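Local coordinates for CHAD domain (Ricinus communis, PDB 6QV5), which probably binds inorganic polyphosphate through its all-helical CHAD fold, built on four-helix bundles, and also carries a zinc ion, at residues E240-L254 with A271-D285. Sequence-based numbering, arbitrary orientation.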
ATOM      1  N   GLU A 240       1.595   4.673  12.624  1.00 74.09           N
ATOM      2  CA  GLU A 240       2.544   5.641  13.174  1.00 73.69           C
ATOM      3  C   GLU A 240       3.539   6.151  12.129  1.00 77.13           C
ATOM      4  O   GLU A 240       3.677   7.367  11.976  1.00 76.87           O
ATOM      5  CB  GLU A 240       3.251   5.076  14.426  1.00 75.04           C
ATOM      6  CG  GLU A 240       4.244   6.018  15.102  1.00 85.84           C
ATOM      7  CD  GLU A 240       3.759   7.384  15.556  1.00105.21           C
ATOM      8  OE1 GLU A 240       2.575   7.511  15.946  1.00100.30           O
ATOM      9  OE2 GLU A 240       4.578   8.331  15.535  1.00 97.97           O
ATOM     10  N   LEU A 241       4.225   5.235  11.416  1.00 73.28           N
ATOM     11  CA  LEU A 241       5.197   5.593  10.377  1.00 72.93           C
ATOM     12  C   LEU A 241       4.527   6.229   9.151  1.00 76.33           C
ATOM     13  O   LEU A 241       5.143   7.063   8.487  1.00 75.77           O
ATOM     14  CB  LEU A 241       6.056   4.386   9.965  1.00 72.96           C
ATOM     15  CG  LEU A 241       7.050   3.850  11.001  1.00 77.70           C
ATOM     16  CD1 LEU A 241       7.374   2.395  10.740  1.00 77.73           C
ATOM     17  CD2 LEU A 241       8.330   4.681  11.037  1.00 80.40           C
ATOM     18  N   GLY A 242       3.279   5.835   8.885  1.00 72.58           N
ATOM     19  CA  GLY A 242       2.469   6.353   7.787  1.00 72.18           C
ATOM     20  C   GLY A 242       2.025   7.785   8.014  1.00 75.53           C
ATOM     21  O   GLY A 242       1.917   8.556   7.058  1.00 75.05           O
ATOM     22  N   ARG A 243       1.773   8.147   9.294  1.00 71.77           N
ATOM     23  CA  ARG A 243       1.371   9.488   9.736  1.00 71.29           C
ATOM     24  C   ARG A 243       2.468  10.505   9.389  1.00 74.78           C
ATOM     25  O   ARG A 243       2.168  11.549   8.807  1.00 74.09           O
ATOM     26  CB  ARG A 243       1.073   9.482  11.250  1.00 70.96           C
ATOM     27  CG  ARG A 243       0.781  10.856  11.857  1.00 79.51           C
ATOM     28  CD  ARG A 243       0.996  10.900  13.368  1.00 85.96           C
ATOM     29  NE  ARG A 243       2.363  10.540  13.767  1.00 89.39           N
ATOM     30  CZ  ARG A 243       3.391  11.384  13.807  1.00100.39           C
ATOM     31  NH1 ARG A 243       3.230  12.657  13.465  1.00 85.78           N
ATOM     32  NH2 ARG A 243       4.589  10.959  14.183  1.00 85.44           N
ATOM     33  N   HIS A 244       3.735  10.179   9.726  1.00 71.39           N
ATOM     34  CA  HIS A 244       4.903  11.017   9.446  1.00 71.16           C
ATOM     35  C   HIS A 244       5.204  11.049   7.945  1.00 73.83           C
ATOM     36  O   HIS A 244       5.691  12.065   7.444  1.00 73.17           O
ATOM     37  CB  HIS A 244       6.128  10.534  10.243  1.00 72.10           C
ATOM     38  CG  HIS A 244       7.295  11.467  10.167  1.00 75.63           C
ATOM     39  ND1 HIS A 244       7.444  12.509  11.066  1.00 77.48           N
ATOM     40  CD2 HIS A 244       8.321  11.500   9.285  1.00 77.49           C
ATOM     41  CE1 HIS A 244       8.557  13.132  10.711  1.00 76.95           C
ATOM     42  NE2 HIS A 244       9.117  12.563   9.642  1.00 77.32           N
ATOM     43  N   ASN A 245       4.905   9.939   7.236  1.00 69.77           N
ATOM     44  CA  ASN A 245       5.096   9.801   5.792  1.00 69.12           C
ATOM     45  C   ASN A 245       4.139  10.711   5.018  1.00 72.42           C
ATOM     46  O   ASN A 245       4.546  11.300   4.018  1.00 71.97           O
ATOM     47  CB  ASN A 245       4.936   8.341   5.358  1.00 68.72           C
ATOM     48  CG  ASN A 245       5.088   8.111   3.874  1.00 88.58           C
ATOM     49  OD1 ASN A 245       6.101   8.465   3.259  1.00 80.51           O
ATOM     50  ND2 ASN A 245       4.076   7.511   3.269  1.00 80.66           N
ATOM     51  N   ASP A 246       2.875  10.830   5.480  1.00 68.76           N
ATOM     52  CA  ASP A 246       1.861  11.691   4.863  1.00 68.68           C
ATOM     53  C   ASP A 246       2.294  13.159   4.901  1.00 72.73           C
ATOM     54  O   ASP A 246       2.078  13.884   3.931  1.00 72.30           O
ATOM     55  CB  ASP A 246       0.496  11.515   5.553  1.00 70.49           C
ATOM     56  CG  ASP A 246      -0.209  10.195   5.285  1.00 79.86           C
ATOM     57  OD1 ASP A 246       0.300   9.401   4.458  1.00 79.80           O
ATOM     58  OD2 ASP A 246      -1.269   9.955   5.899  1.00 86.53           O
ATOM     59  N   LEU A 247       2.945  13.569   6.005  1.00 69.56           N
ATOM     60  CA  LEU A 247       3.475  14.911   6.244  1.00 69.50           C
ATOM     61  C   LEU A 247       4.594  15.257   5.246  1.00 73.19           C
ATOM     62  O   LEU A 247       4.578  16.353   4.682  1.00 72.46           O
ATOM     63  CB  LEU A 247       4.009  14.992   7.688  1.00 69.69           C
ATOM     64  CG  LEU A 247       3.129  15.607   8.794  1.00 74.56           C
ATOM     65  CD1 LEU A 247       1.768  14.922   8.911  1.00 74.91           C
ATOM     66  CD2 LEU A 247       3.822  15.493  10.128  1.00 77.12           C
ATOM     67  N   VAL A 248       5.544  14.320   5.012  1.00 69.98           N
ATOM     68  CA  VAL A 248       6.672  14.529   4.096  1.00 69.81           C
ATOM     69  C   VAL A 248       6.214  14.484   2.615  1.00 72.80           C
ATOM     70  O   VAL A 248       6.797  15.191   1.790  1.00 72.60           O
ATOM     71  CB  VAL A 248       7.893  13.607   4.402  1.00 73.98           C
ATOM     72  CG1 VAL A 248       7.694  12.180   3.903  1.00 73.79           C
ATOM     73  CG2 VAL A 248       9.194  14.198   3.863  1.00 73.92           C
ATOM     74  N   VAL A 249       5.161  13.692   2.294  1.00 68.48           N
ATOM     75  CA  VAL A 249       4.593  13.594   0.941  1.00 67.76           C
ATOM     76  C   VAL A 249       3.891  14.925   0.620  1.00 70.75           C
ATOM     77  O   VAL A 249       4.067  15.463  -0.475  1.00 70.01           O
ATOM     78  CB  VAL A 249       3.673  12.343   0.768  1.00 71.55           C
ATOM     79  CG1 VAL A 249       2.793  12.439  -0.480  1.00 71.20           C
ATOM     80  CG2 VAL A 249       4.498  11.057   0.734  1.00 71.35           C
ATOM     81  N   ALA A 250       3.152  15.474   1.611  1.00 66.98           N
ATOM     82  CA  ALA A 250       2.442  16.755   1.534  1.00 66.64           C
ATOM     83  C   ALA A 250       3.389  17.907   1.179  1.00 70.43           C
ATOM     84  O   ALA A 250       3.061  18.713   0.309  1.00 69.61           O
ATOM     85  CB  ALA A 250       1.746  17.041   2.852  1.00 67.27           C
ATOM     86  N   GLY A 251       4.556  17.941   1.830  1.00 67.34           N
ATOM     87  CA  GLY A 251       5.597  18.939   1.598  1.00 67.41           C
ATOM     88  C   GLY A 251       6.176  18.870   0.200  1.00 71.62           C
ATOM     89  O   GLY A 251       6.471  19.905  -0.402  1.00 71.42           O
ATOM     90  N   ARG A 252       6.319  17.640  -0.332  1.00 68.39           N
ATOM     91  CA  ARG A 252       6.820  17.358  -1.679  1.00 68.23           C
ATOM     92  C   ARG A 252       5.773  17.775  -2.728  1.00 71.58           C
ATOM     93  O   ARG A 252       6.132  18.425  -3.711  1.00 71.22           O
ATOM     94  CB  ARG A 252       7.180  15.863  -1.807  1.00 69.01           C
ATOM     95  CG  ARG A 252       7.735  15.449  -3.173  1.00 80.04           C
ATOM     96  CD  ARG A 252       7.891  13.941  -3.321  1.00 90.94           C
ATOM     97  NE  ARG A 252       6.622  13.216  -3.191  1.00100.34           N
ATOM     98  CZ  ARG A 252       5.777  12.977  -4.191  1.00115.06           C
ATOM     99  NH1 ARG A 252       6.046  13.412  -5.417  1.00101.45           N
ATOM    100  NH2 ARG A 252       4.653  12.308  -3.972  1.00103.10           N
ATOM    101  N   LEU A 253       4.488  17.410  -2.507  1.00 67.85           N
ATOM    102  CA  LEU A 253       3.370  17.731  -3.404  1.00 67.61           C
ATOM    103  C   LEU A 253       3.099  19.231  -3.496  1.00 72.77           C
ATOM    104  O   LEU A 253       2.841  19.729  -4.592  1.00 72.47           O
ATOM    105  CB  LEU A 253       2.079  16.990  -3.003  1.00 67.39           C
ATOM    106  CG  LEU A 253       2.026  15.466  -3.186  1.00 71.58           C
ATOM    107  CD1 LEU A 253       0.749  14.905  -2.601  1.00 71.50           C
ATOM    108  CD2 LEU A 253       2.130  15.065  -4.653  1.00 73.50           C
ATOM    109  N   LEU A 254       3.155  19.947  -2.353  1.00 70.50           N
ATOM    110  CA  LEU A 254       2.921  21.392  -2.307  1.00 70.83           C
ATOM    111  C   LEU A 254       4.052  22.189  -2.956  1.00 76.55           C
ATOM    112  O   LEU A 254       3.766  23.150  -3.669  1.00 76.28           O
ATOM    113  CB  LEU A 254       2.626  21.886  -0.881  1.00 70.80           C
ATOM    114  CG  LEU A 254       1.268  21.495  -0.281  1.00 75.33           C
ATOM    115  CD1 LEU A 254       1.284  21.622   1.226  1.00 75.35           C
ATOM    116  CD2 LEU A 254       0.125  22.315  -0.875  1.00 77.74           C
ATOM    117  N   ALA A 271       1.439  26.533   4.399  1.00 71.91           N
ATOM    118  CA  ALA A 271       1.086  25.135   4.629  1.00 71.16           C
ATOM    119  C   ALA A 271       2.350  24.290   4.787  1.00 74.16           C
ATOM    120  O   ALA A 271       2.404  23.449   5.682  1.00 73.37           O
ATOM    121  CB  ALA A 271       0.241  24.612   3.477  1.00 71.90           C
ATOM    122  N   ARG A 272       3.375  24.546   3.943  1.00 70.57           N
ATOM    123  CA  ARG A 272       4.665  23.849   3.962  1.00 70.26           C
ATOM    124  C   ARG A 272       5.432  24.113   5.254  1.00 74.25           C
ATOM    125  O   ARG A 272       6.051  23.195   5.787  1.00 74.00           O
ATOM    126  CB  ARG A 272       5.515  24.214   2.736  1.00 69.84           C
ATOM    127  CG  ARG A 272       5.086  23.490   1.464  1.00 77.28           C
ATOM    128  CD  ARG A 272       6.085  23.643   0.332  1.00 82.58           C
ATOM    129  NE  ARG A 272       7.300  22.857   0.561  1.00 89.15           N
ATOM    130  CZ  ARG A 272       8.498  23.377   0.806  1.00103.59           C
ATOM    131  NH1 ARG A 272       8.664  24.694   0.845  1.00 91.05           N
ATOM    132  NH2 ARG A 272       9.542  22.585   1.011  1.00 90.47           N
ATOM    133  N   GLY A 273       5.361  25.351   5.747  1.00 71.05           N
ATOM    134  CA  GLY A 273       5.986  25.765   6.997  1.00 70.85           C
ATOM    135  C   GLY A 273       5.366  25.055   8.183  1.00 75.09           C
ATOM    136  O   GLY A 273       6.086  24.550   9.048  1.00 74.36           O
ATOM    137  N   TYR A 274       4.017  24.969   8.189  1.00 72.49           N
ATOM    138  CA  TYR A 274       3.208  24.301   9.214  1.00 72.83           C
ATOM    139  C   TYR A 274       3.495  22.799   9.261  1.00 77.13           C
ATOM    140  O   TYR A 274       3.630  22.240  10.351  1.00 76.48           O
ATOM    141  CB  TYR A 274       1.706  24.551   8.962  1.00 74.27           C
ATOM    142  CG  TYR A 274       0.813  24.277  10.156  1.00 76.50           C
ATOM    143  CD1 TYR A 274       0.341  25.319  10.951  1.00 78.69           C
ATOM    144  CD2 TYR A 274       0.403  22.982  10.466  1.00 77.25           C
ATOM    145  CE1 TYR A 274      -0.497  25.075  12.041  1.00 79.92           C
ATOM    146  CE2 TYR A 274      -0.425  22.726  11.558  1.00 78.19           C
ATOM    147  CZ  TYR A 274      -0.874  23.776  12.342  1.00 87.00           C
ATOM    148  OH  TYR A 274      -1.693  23.527  13.415  1.00 89.88           O
ATOM    149  N   LEU A 275       3.580  22.153   8.085  1.00 74.37           N
ATOM    150  CA  LEU A 275       3.826  20.717   7.966  1.00 74.57           C
ATOM    151  C   LEU A 275       5.266  20.320   8.292  1.00 79.62           C
ATOM    152  O   LEU A 275       5.471  19.256   8.877  1.00 78.93           O
ATOM    153  CB  LEU A 275       3.391  20.185   6.591  1.00 74.57           C
ATOM    154  CG  LEU A 275       1.887  20.243   6.299  1.00 79.14           C
ATOM    155  CD1 LEU A 275       1.619  20.237   4.814  1.00 79.16           C
ATOM    156  CD2 LEU A 275       1.135  19.121   6.992  1.00 81.69           C
ATOM    157  N   LEU A 276       6.253  21.176   7.941  1.00 77.51           N
ATOM    158  CA  LEU A 276       7.675  20.939   8.229  1.00 77.97           C
ATOM    159  C   LEU A 276       7.916  20.962   9.739  1.00 82.58           C
ATOM    160  O   LEU A 276       8.745  20.196  10.236  1.00 82.51           O
ATOM    161  CB  LEU A 276       8.562  21.987   7.534  1.00 78.22           C
ATOM    162  CG  LEU A 276      10.047  21.641   7.421  1.00 83.27           C
ATOM    163  CD1 LEU A 276      10.355  20.956   6.094  1.00 83.55           C
ATOM    164  CD2 LEU A 276      10.901  22.880   7.578  1.00 85.92           C
ATOM    165  N   ALA A 277       7.182  21.834  10.461  1.00 79.30           N
ATOM    166  CA  ALA A 277       7.251  21.949  11.914  1.00 79.28           C
ATOM    167  C   ALA A 277       6.628  20.714  12.569  1.00 83.77           C
ATOM    168  O   ALA A 277       7.194  20.199  13.527  1.00 83.10           O
ATOM    169  CB  ALA A 277       6.549  23.212  12.378  1.00 79.99           C
ATOM    170  N   GLN A 278       5.497  20.211  12.018  1.00 81.07           N
ATOM    171  CA  GLN A 278       4.803  19.009  12.500  1.00 81.36           C
ATOM    172  C   GLN A 278       5.688  17.759  12.383  1.00 86.53           C
ATOM    173  O   GLN A 278       5.556  16.844  13.195  1.00 86.00           O
ATOM    174  CB  GLN A 278       3.473  18.804  11.758  1.00 82.74           C
ATOM    175  CG  GLN A 278       2.336  19.689  12.256  1.00 98.49           C
ATOM    176  CD  GLN A 278       1.026  19.349  11.587  1.00119.30           C
ATOM    177  OE1 GLN A 278       0.833  19.569  10.386  1.00114.91           O
ATOM    178  NE2 GLN A 278       0.093  18.808  12.352  1.00112.78           N
ATOM    179  N   GLN A 279       6.598  17.738  11.382  1.00 84.19           N
ATOM    180  CA  GLN A 279       7.570  16.667  11.140  1.00 84.43           C
ATOM    181  C   GLN A 279       8.645  16.667  12.236  1.00 90.29           C
ATOM    182  O   GLN A 279       9.119  15.599  12.624  1.00 89.96           O
ATOM    183  CB  GLN A 279       8.242  16.846   9.768  1.00 85.56           C
ATOM    184  CG  GLN A 279       7.381  16.430   8.581  1.00 96.81           C
ATOM    185  CD  GLN A 279       8.039  16.743   7.257  1.00113.54           C
ATOM    186  OE1 GLN A 279       9.123  16.244   6.931  1.00108.27           O
ATOM    187  NE2 GLN A 279       7.387  17.570   6.454  1.00105.35           N
ATOM    188  N   ALA A 280       9.032  17.866  12.720  1.00 88.44           N
ATOM    189  CA  ALA A 280      10.051  18.053  13.755  1.00 88.99           C
ATOM    190  C   ALA A 280       9.491  17.949  15.179  1.00 94.66           C
ATOM    191  O   ALA A 280      10.158  17.390  16.050  1.00 94.42           O
ATOM    192  CB  ALA A 280      10.756  19.387  13.561  1.00 89.72           C
ATOM    193  N   MET A 281       8.283  18.502  15.417  1.00 92.58           N
ATOM    194  CA  MET A 281       7.617  18.493  16.726  1.00 93.10           C
ATOM    195  C   MET A 281       7.018  17.124  17.026  1.00 96.87           C
ATOM    196  O   MET A 281       7.131  16.644  18.155  1.00 96.47           O
ATOM    197  CB  MET A 281       6.532  19.584  16.826  1.00 95.82           C
ATOM    198  CG  MET A 281       7.038  21.010  16.639  1.00100.02           C
ATOM    199  SD  MET A 281       8.335  21.520  17.786  1.00104.88           S
ATOM    200  CE  MET A 281       9.461  22.299  16.651  1.00101.74           C
ATOM    201  N   ARG A 282       6.384  16.495  16.016  1.00 93.35           N
ATOM    202  CA  ARG A 282       5.782  15.167  16.144  1.00 93.03           C
ATOM    203  C   ARG A 282       6.444  14.170  15.168  1.00 95.85           C
ATOM    204  O   ARG A 282       5.827  13.806  14.161  1.00 95.42           O
ATOM    205  CB  ARG A 282       4.250  15.219  15.956  1.00 94.18           C
ATOM    206  CG  ARG A 282       3.499  15.935  17.079  1.00108.04           C
ATOM    207  CD  ARG A 282       2.010  15.625  17.072  1.00122.00           C
ATOM    208  NE  ARG A 282       1.318  16.198  15.913  1.00132.91           N
ATOM    209  CZ  ARG A 282       0.013  16.082  15.682  1.00148.16           C
ATOM    210  NH1 ARG A 282      -0.763  15.416  16.529  1.00137.02           N
ATOM    211  NH2 ARG A 282      -0.527  16.634  14.604  1.00134.08           N
ATOM    212  N   PRO A 283       7.699  13.715  15.419  1.00 91.83           N
ATOM    213  CA  PRO A 283       8.302  12.734  14.499  1.00 91.37           C
ATOM    214  C   PRO A 283       7.785  11.322  14.780  1.00 94.25           C
ATOM    215  O   PRO A 283       7.070  11.123  15.768  1.00 93.44           O
ATOM    216  CB  PRO A 283       9.803  12.876  14.764  1.00 93.18           C
ATOM    217  CG  PRO A 283       9.905  13.373  16.169  1.00 97.75           C
ATOM    218  CD  PRO A 283       8.594  13.998  16.565  1.00 93.35           C
ATOM    219  N   ALA A 284       8.123  10.348  13.910  1.00 90.58           N
ATOM    220  CA  ALA A 284       7.709   8.955  14.087  1.00 90.28           C
ATOM    221  C   ALA A 284       8.309   8.440  15.398  1.00 93.91           C
ATOM    222  O   ALA A 284       9.534   8.354  15.521  1.00 93.29           O
ATOM    223  CB  ALA A 284       8.176   8.110  12.907  1.00 90.97           C
ATOM    224  N   ASP A 285       7.445   8.213  16.410  1.00 90.60           N
ATOM    225  CA  ASP A 285       7.863   7.765  17.741  1.00 90.59           C
ATOM    226  C   ASP A 285       8.442   6.356  17.681  1.00 93.84           C
ATOM    227  O   ASP A 285       7.720   5.367  17.840  1.00 93.34           O
ATOM    228  CB  ASP A 285       6.717   7.885  18.769  1.00 92.67           C
ATOM    229  CG  ASP A 285       7.138   7.798  20.229  1.00105.06           C
ATOM    230  OD1 ASP A 285       8.359   7.863  20.507  1.00105.99           O
ATOM    231  OD2 ASP A 285       6.246   7.688  21.097  1.00112.37           O
TER
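L247 and G251 face L275 and R272 where helix 224-260 and helix 265-281 pack as an antiparallel helical hairpin of the CHAD fold, the short axes 9.3 Å apart with their directions 152° apart. CA of G251 lies 5.5 Å from CA of R272, and R272 NE donates to G251 O while its NH1 bonds Q269. On the buried side leucines and alanines pack together: L275 CD1 lies 3.8 Å from A250 CB and meets L254 CD1, the two leucines crossing at about a right angle; L254 CD1 also touches A271 CB, and A250 touches L104 and T108 of helix 82-108. L247 lays CD2 over the Q278 backbone, and the aliphatic part of Q279 packs on L247 CB. The H244 ring turns its edge to Q279 O, CE1 3.2 Å from that oxygen. Past M281 the chain leaves helical geometry and runs on beside the 240-244 turn, where small A284 rests its CB against L241 CD2 and H244 CB. R243, with CG anti to its backbone N (chi1 174°) and a bend at chi3, swings its guanidinium to the end of helix 265-281, where NH1 and NH2 both grip R282 O, NH1 at 2.9 Å. E240 forms a salt bridge to R243, steadying that guanidinium. E240 OE2 accepts from R243 NH2 and D285 N, which reach it from opposite faces of the carboxylate plane, D285 N at 3.0 Å.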